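Local coordinates for protein lovastatin nonaketide synthase, polyketide synthase component (Aspergillus terreus, PDB 7CPX) that builds the nonaketide dihydromonacolin L, a precursor of the drug lovastatin, from nine malonyl-CoA units using NADPH and S-adenosyl-L-methionine, working with its partner lovC, at residues G2237-V2249 and M2261-L2273. The protein carries 2 engineered substitutions. Numbering follows the deposited sequence.
Sequences GGIAFGPLVLQDV and MVLNPKVEGVRIL
Phe2241 drives its ring into the flank of helix 2261-2273 and is held there between Val2270 and Pro2243. With CG anti to the backbone N (chi1 -175°), the ring leaves the end of strand 2237-2241 pointing at the helix. The CG1 methyl of Val2270 lies over one face, displaced toward the rim, but is modelled too close for the spacing to be trusted, so the CH-pi contact is tentative; Pro2243 CD covers the opposite face above its centre. At the edge, Leu2273 CD1 approaches Phe2241 CD2 near the ring plane. Gly2269 brings bare backbone to the ring, its carbonyl carbon lying obliquely near Phe2241 CE2. Farther back along the strand, Ile2239 CD1 reaches Leu2273 CD2 at 4.1 Å.

Past the strand the chain runs on, extended, beside the helix. Val2245 divides its branches: CG1 abuts Met2261 CG at 3.6 Å, while Val2245 CG2 meets Pro2265 CG at 3.8 Å. Gln2247 crosses Met2261 at about a right angle, and its NE2 gives a weak but fairly straight hydrogen bond to SD (3.4 Å, 165°). Lys2266, bent at chi2, passes its methylenes by the carbonyl O of Pro2243 and ends in a hydrogen bond from NZ to Asn2311 of helix 2305-2323.

The strand and helix axes run nearly antiparallel, at 170° and 10.6 Å apart, and strand 2288-2294 follows as a parallel neighbour: a right-handed beta-alpha-beta crossover of the Rossmann-fold ketoreductase domain. Residues 2242-2245, Pro2265 and Lys2266 also belong to the NADP pocket, so the packing extends into the cofactor site.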
ATOM      1  N   GLY A2237      56.085  21.425  27.470  1.00104.56           N
ATOM      2  CA  GLY A2237      56.523  20.267  26.719  1.00104.56           C
ATOM      3  C   GLY A2237      56.475  20.479  25.221  1.00104.56           C
ATOM      4  O   GLY A2237      56.890  19.608  24.452  1.00104.56           O
ATOM      5  N   GLY A2238      55.966  21.627  24.789  1.00102.03           N
ATOM      6  CA  GLY A2238      55.895  21.920  23.373  1.00102.03           C
ATOM      7  C   GLY A2238      55.498  23.357  23.139  1.00102.03           C
ATOM      8  O   GLY A2238      54.911  24.012  24.007  1.00102.03           O
ATOM      9  N   ILE A2239      55.831  23.841  21.945  1.00102.07           N
ATOM     10  CA  ILE A2239      55.529  25.207  21.537  1.00102.07           C
ATOM     11  C   ILE A2239      54.974  25.178  20.122  1.00102.07           C
ATOM     12  O   ILE A2239      55.501  24.470  19.257  1.00102.07           O
ATOM     13  CB  ILE A2239      56.772  26.116  21.608  1.00102.07           C
ATOM     14  CG1 ILE A2239      57.314  26.161  23.037  1.00102.07           C
ATOM     15  CG2 ILE A2239      56.426  27.518  21.130  1.00102.07           C
ATOM     16  CD1 ILE A2239      58.593  26.954  23.182  1.00102.07           C
ATOM     17  N   ALA A2240      53.917  25.947  19.888  1.00100.07           N
ATOM     18  CA  ALA A2240      53.354  26.159  18.558  1.00100.07           C
ATOM     19  C   ALA A2240      53.538  27.639  18.240  1.00100.07           C
ATOM     20  O   ALA A2240      52.663  28.464  18.508  1.00100.07           O
ATOM     21  CB  ALA A2240      51.893  25.745  18.499  1.00100.07           C
ATOM     22  N   PHE A2241      54.687  27.967  17.663  1.00103.19           N
ATOM     23  CA  PHE A2241      55.094  29.350  17.448  1.00103.19           C
ATOM     24  C   PHE A2241      54.481  29.856  16.148  1.00103.19           C
ATOM     25  O   PHE A2241      54.919  29.475  15.059  1.00103.19           O
ATOM     26  CB  PHE A2241      56.617  29.444  17.414  1.00103.19           C
ATOM     27  CG  PHE A2241      57.136  30.842  17.306  1.00103.19           C
ATOM     28  CD1 PHE A2241      57.314  31.434  16.072  1.00103.19           C
ATOM     29  CD2 PHE A2241      57.452  31.563  18.440  1.00103.19           C
ATOM     30  CE1 PHE A2241      57.786  32.722  15.970  1.00103.19           C
ATOM     31  CE2 PHE A2241      57.931  32.850  18.348  1.00103.19           C
ATOM     32  CZ  PHE A2241      58.103  33.430  17.111  1.00103.19           C
ATOM     33  N   GLY A2242      53.468  30.715  16.259  1.00104.40           N
ATOM     34  CA  GLY A2242      52.834  31.285  15.095  1.00104.40           C
ATOM     35  C   GLY A2242      52.448  32.751  15.208  1.00104.40           C
ATOM     36  O   GLY A2242      51.440  33.176  14.634  1.00104.40           O
ATOM     37  N   PRO A2243      53.221  33.559  15.937  1.00103.70           N
ATOM     38  CA  PRO A2243      52.954  35.002  15.935  1.00103.70           C
ATOM     39  C   PRO A2243      53.137  35.569  14.537  1.00103.70           C
ATOM     40  O   PRO A2243      54.025  35.152  13.792  1.00103.70           O
ATOM     41  CB  PRO A2243      53.989  35.558  16.915  1.00103.70           C
ATOM     42  CG  PRO A2243      55.108  34.601  16.839  1.00103.70           C
ATOM     43  CD  PRO A2243      54.483  33.253  16.629  1.00103.70           C
ATOM     44  N   LEU A2244      52.288  36.530  14.182  1.00107.40           N
ATOM     45  CA  LEU A2244      52.249  37.028  12.815  1.00107.40           C
ATOM     46  C   LEU A2244      52.009  38.528  12.793  1.00107.40           C
ATOM     47  O   LEU A2244      51.118  39.032  13.484  1.00107.40           O
ATOM     48  CB  LEU A2244      51.155  36.320  12.010  1.00107.40           C
ATOM     49  CG  LEU A2244      50.998  36.780  10.561  1.00107.40           C
ATOM     50  CD1 LEU A2244      52.276  36.529   9.793  1.00107.40           C
ATOM     51  CD2 LEU A2244      49.824  36.080   9.904  1.00107.40           C
ATOM     52  N   VAL A2245      52.810  39.228  11.997  1.00108.51           N
ATOM     53  CA  VAL A2245      52.549  40.610  11.612  1.00108.51           C
ATOM     54  C   VAL A2245      52.861  40.729  10.129  1.00108.51           C
ATOM     55  O   VAL A2245      53.916  40.274   9.675  1.00108.51           O
ATOM     56  CB  VAL A2245      53.383  41.614  12.428  1.00108.51           C
ATOM     57  CG1 VAL A2245      53.007  43.034  12.048  1.00108.51           C
ATOM     58  CG2 VAL A2245      53.181  41.383  13.912  1.00108.51           C
ATOM     59  N   LEU A2246      51.951  41.333   9.372  1.00110.35           N
ATOM     60  CA  LEU A2246      52.044  41.373   7.920  1.00110.35           C
ATOM     61  C   LEU A2246      52.174  42.807   7.430  1.00110.35           C
ATOM     62  O   LEU A2246      51.512  43.715   7.943  1.00110.35           O
ATOM     63  CB  LEU A2246      50.820  40.715   7.276  1.00110.35           C
ATOM     64  CG  LEU A2246      50.711  39.201   7.456  1.00110.35           C
ATOM     65  CD1 LEU A2246      49.399  38.686   6.889  1.00110.35           C
ATOM     66  CD2 LEU A2246      51.889  38.499   6.799  1.00110.35           C
ATOM     67  N   GLN A2247      53.035  42.996   6.430  1.00116.49           N
ATOM     68  CA  GLN A2247      53.210  44.283   5.753  1.00116.49           C
ATOM     69  C   GLN A2247      53.401  43.976   4.270  1.00116.49           C
ATOM     70  O   GLN A2247      54.522  43.736   3.813  1.00116.49           O
ATOM     71  CB  GLN A2247      54.383  45.064   6.327  1.00116.49           C
ATOM     72  CG  GLN A2247      54.108  45.684   7.683  1.00116.49           C
ATOM     73  CD  GLN A2247      53.064  46.780   7.620  1.00116.49           C
ATOM     74  OE1 GLN A2247      52.653  47.200   6.538  1.00116.49           O
ATOM     75  NE2 GLN A2247      52.628  47.249   8.782  1.00116.49           N
ATOM     76  N   ASP A2248      52.301  43.983   3.524  1.00122.06           N
ATOM     77  CA  ASP A2248      52.323  43.672   2.096  1.00122.06           C
ATOM     78  C   ASP A2248      52.898  44.873   1.358  1.00122.06           C
ATOM     79  O   ASP A2248      52.181  45.791   0.959  1.00122.06           O
ATOM     80  CB  ASP A2248      50.925  43.326   1.601  1.00122.06           C
ATOM     81  CG  ASP A2248      50.316  42.157   2.347  1.00122.06           C
ATOM     82  OD1 ASP A2248      51.082  41.298   2.833  1.00122.06           O
ATOM     83  OD2 ASP A2248      49.073  42.097   2.449  1.00122.06           O
ATOM     84  N   VAL A2249      54.217  44.865   1.175  1.00123.27           N
ATOM     85  CA  VAL A2249      54.917  45.974   0.540  1.00123.27           C
ATOM     86  C   VAL A2249      56.159  45.435  -0.151  1.00123.27           C
ATOM     87  O   VAL A2249      56.753  44.443   0.278  1.00123.27           O
ATOM     88  CB  VAL A2249      55.287  47.070   1.566  1.00123.27           C
ATOM     89  CG1 VAL A2249      56.176  46.491   2.652  1.00123.27           C
ATOM     90  CG2 VAL A2249      55.974  48.237   0.877  1.00123.27           C
ATOM     91  N   MET A2261      59.201  45.009  12.256  1.00115.41           N
ATOM     92  CA  MET A2261      57.858  44.715  12.739  1.00115.41           C
ATOM     93  C   MET A2261      57.461  43.285  12.413  1.00115.41           C
ATOM     94  O   MET A2261      56.840  42.601  13.234  1.00115.41           O
ATOM     95  CB  MET A2261      56.865  45.698  12.119  1.00115.41           C
ATOM     96  CG  MET A2261      55.463  45.628  12.689  1.00115.41           C
ATOM     97  SD  MET A2261      54.250  46.449  11.635  1.00115.41           S
ATOM     98  CE  MET A2261      55.019  48.050  11.394  1.00115.41           C
ATOM     99  N   VAL A2262      57.802  42.816  11.217  1.00113.11           N
ATOM    100  CA  VAL A2262      57.424  41.463  10.827  1.00113.11           C
ATOM    101  C   VAL A2262      58.423  40.418  11.320  1.00113.11           C
ATOM    102  O   VAL A2262      58.041  39.268  11.559  1.00113.11           O
ATOM    103  CB  VAL A2262      57.257  41.372   9.304  1.00113.11           C
ATOM    104  CG1 VAL A2262      56.885  39.959   8.895  1.00113.11           C
ATOM    105  CG2 VAL A2262      56.214  42.367   8.825  1.00113.11           C
ATOM    106  N   LEU A2263      59.696  40.784  11.480  1.00112.99           N
ATOM    107  CA  LEU A2263      60.703  39.812  11.888  1.00112.99           C
ATOM    108  C   LEU A2263      60.657  39.557  13.387  1.00112.99           C
ATOM    109  O   LEU A2263      60.485  38.417  13.827  1.00112.99           O
ATOM    110  CB  LEU A2263      62.097  40.295  11.483  1.00112.99           C
ATOM    111  CG  LEU A2263      62.658  39.769  10.163  1.00112.99           C
ATOM    112  CD1 LEU A2263      61.738  40.083   9.007  1.00112.99           C
ATOM    113  CD2 LEU A2263      64.025  40.370   9.921  1.00112.99           C
ATOM    114  N   ASN A2264      60.808  40.612  14.186  1.00110.46           N
ATOM    115  CA  ASN A2264      60.966  40.441  15.627  1.00110.46           C
ATOM    116  C   ASN A2264      59.902  39.534  16.226  1.00110.46           C
ATOM    117  O   ASN A2264      60.267  38.596  16.949  1.00110.46           O
ATOM    118  CB  ASN A2264      60.973  41.819  16.303  1.00110.46           C
ATOM    119  CG  ASN A2264      62.004  42.754  15.703  1.00110.46           C
ATOM    120  OD1 ASN A2264      62.474  42.542  14.586  1.00110.46           O
ATOM    121  ND2 ASN A2264      62.359  43.796  16.444  1.00110.46           N
ATOM    122  N   PRO A2265      58.609  39.704  15.932  1.00107.99           N
ATOM    123  CA  PRO A2265      57.631  38.729  16.439  1.00107.99           C
ATOM    124  C   PRO A2265      57.969  37.309  16.039  1.00107.99           C
ATOM    125  O   PRO A2265      57.794  36.381  16.838  1.00107.99           O
ATOM    126  CB  PRO A2265      56.309  39.198  15.813  1.00107.99           C
ATOM    127  CG  PRO A2265      56.532  40.619  15.443  1.00107.99           C
ATOM    128  CD  PRO A2265      57.976  40.719  15.076  1.00107.99           C
ATOM    129  N   LYS A2266      58.449  37.115  14.810  1.00106.81           N
ATOM    130  CA  LYS A2266      58.888  35.794  14.374  1.00106.81           C
ATOM    131  C   LYS A2266      60.326  35.524  14.799  1.00106.81           C
ATOM    132  O   LYS A2266      60.592  34.619  15.597  1.00106.81           O
ATOM    133  CB  LYS A2266      58.759  35.678  12.853  1.00106.81           C
ATOM    134  CG  LYS A2266      57.336  35.719  12.322  1.00106.81           C
ATOM    135  CD  LYS A2266      56.799  34.324  12.046  1.00106.81           C
ATOM    136  CE  LYS A2266      55.556  34.372  11.173  1.00106.81           C
ATOM    137  NZ  LYS A2266      54.983  33.019  10.940  1.00106.81           N
ATOM    138  N   VAL A2267      61.264  36.323  14.286  1.00109.35           N
ATOM    139  CA  VAL A2267      62.687  36.047  14.476  1.00109.35           C
ATOM    140  C   VAL A2267      63.057  36.132  15.950  1.00109.35           C
ATOM    141  O   VAL A2267      63.563  35.170  16.541  1.00109.35           O
ATOM    142  CB  VAL A2267      63.534  37.017  13.633  1.00109.35           C
ATOM    143  CG1 VAL A2267      65.014  36.804  13.908  1.00109.35           C
ATOM    144  CG2 VAL A2267      63.220  36.839  12.157  1.00109.35           C
ATOM    145  N   GLU A2268      62.835  37.297  16.561  1.00109.07           N
ATOM    146  CA  GLU A2268      63.225  37.468  17.953  1.00109.07           C
ATOM    147  C   GLU A2268      62.421  36.553  18.863  1.00109.07           C
ATOM    148  O   GLU A2268      62.938  36.087  19.882  1.00109.07           O
ATOM    149  CB  GLU A2268      63.054  38.930  18.371  1.00109.07           C
ATOM    150  CG  GLU A2268      63.487  39.230  19.796  1.00109.07           C
ATOM    151  CD  GLU A2268      64.957  38.946  20.038  1.00109.07           C
ATOM    152  OE1 GLU A2268      65.703  38.768  19.052  1.00109.07           O
ATOM    153  OE2 GLU A2268      65.368  38.900  21.217  1.00109.07           O
ATOM    154  N   GLY A2269      61.165  36.277  18.510  1.00106.77           N
ATOM    155  CA  GLY A2269      60.378  35.356  19.310  1.00106.77           C
ATOM    156  C   GLY A2269      60.969  33.959  19.332  1.00106.77           C
ATOM    157  O   GLY A2269      61.126  33.353  20.398  1.00106.77           O
ATOM    158  N   VAL A2270      61.318  33.431  18.156  1.00107.12           N
ATOM    159  CA  VAL A2270      61.916  32.102  18.110  1.00107.12           C
ATOM    160  C   VAL A2270      63.270  32.116  18.798  1.00107.12           C
ATOM    161  O   VAL A2270      63.648  31.149  19.463  1.00107.12           O
ATOM    162  CB  VAL A2270      62.025  31.582  16.663  1.00107.12           C
ATOM    163  CG1 VAL A2270      60.657  31.439  16.049  1.00107.12           C
ATOM    164  CG2 VAL A2270      62.906  32.482  15.805  1.00107.12           C
ATOM    165  N   ARG A2271      64.022  33.206  18.654  1.00109.50           N
ATOM    166  CA  ARG A2271      65.323  33.290  19.309  1.00109.50           C
ATOM    167  C   ARG A2271      65.170  33.213  20.822  1.00109.50           C
ATOM    168  O   ARG A2271      65.859  32.435  21.494  1.00109.50           O
ATOM    169  CB  ARG A2271      66.020  34.585  18.892  1.00109.50           C
ATOM    170  CG  ARG A2271      67.471  34.688  19.311  1.00109.50           C
ATOM    171  CD  ARG A2271      68.238  35.576  18.344  1.00109.50           C
ATOM    172  NE  ARG A2271      67.597  36.874  18.167  1.00109.50           N
ATOM    173  CZ  ARG A2271      67.889  37.730  17.197  1.00109.50           C
ATOM    174  NH1 ARG A2271      68.804  37.454  16.282  1.00109.50           N
ATOM    175  NH2 ARG A2271      67.243  38.891  17.139  1.00109.50           N
ATOM    176  N   ILE A2272      64.240  33.995  21.372  1.00107.31           N
ATOM    177  CA  ILE A2272      64.029  34.014  22.816  1.00107.31           C
ATOM    178  C   ILE A2272      63.565  32.646  23.299  1.00107.31           C
ATOM    179  O   ILE A2272      64.076  32.111  24.291  1.00107.31           O
ATOM    180  CB  ILE A2272      63.019  35.112  23.193  1.00107.31           C
ATOM    181  CG1 ILE A2272      63.595  36.494  22.874  1.00107.31           C
ATOM    182  CG2 ILE A2272      62.653  35.004  24.662  1.00107.31           C
ATOM    183  CD1 ILE A2272      62.568  37.604  22.876  1.00107.31           C
ATOM    184  N   LEU A2273      62.591  32.055  22.604  1.00105.52           N
ATOM    185  CA  LEU A2273      62.051  30.779  23.056  1.00105.52           C
ATOM    186  C   LEU A2273      63.069  29.654  22.921  1.00105.52           C
ATOM    187  O   LEU A2273      63.130  28.771  23.784  1.00105.52           O
ATOM    188  CB  LEU A2273      60.776  30.454  22.284  1.00105.52           C
ATOM    189  CG  LEU A2273      59.595  31.346  22.671  1.00105.52           C
ATOM    190  CD1 LEU A2273      58.486  31.250  21.649  1.00105.52           C
ATOM    191  CD2 LEU A2273      59.076  30.979  24.050  1.00105.52           C
TER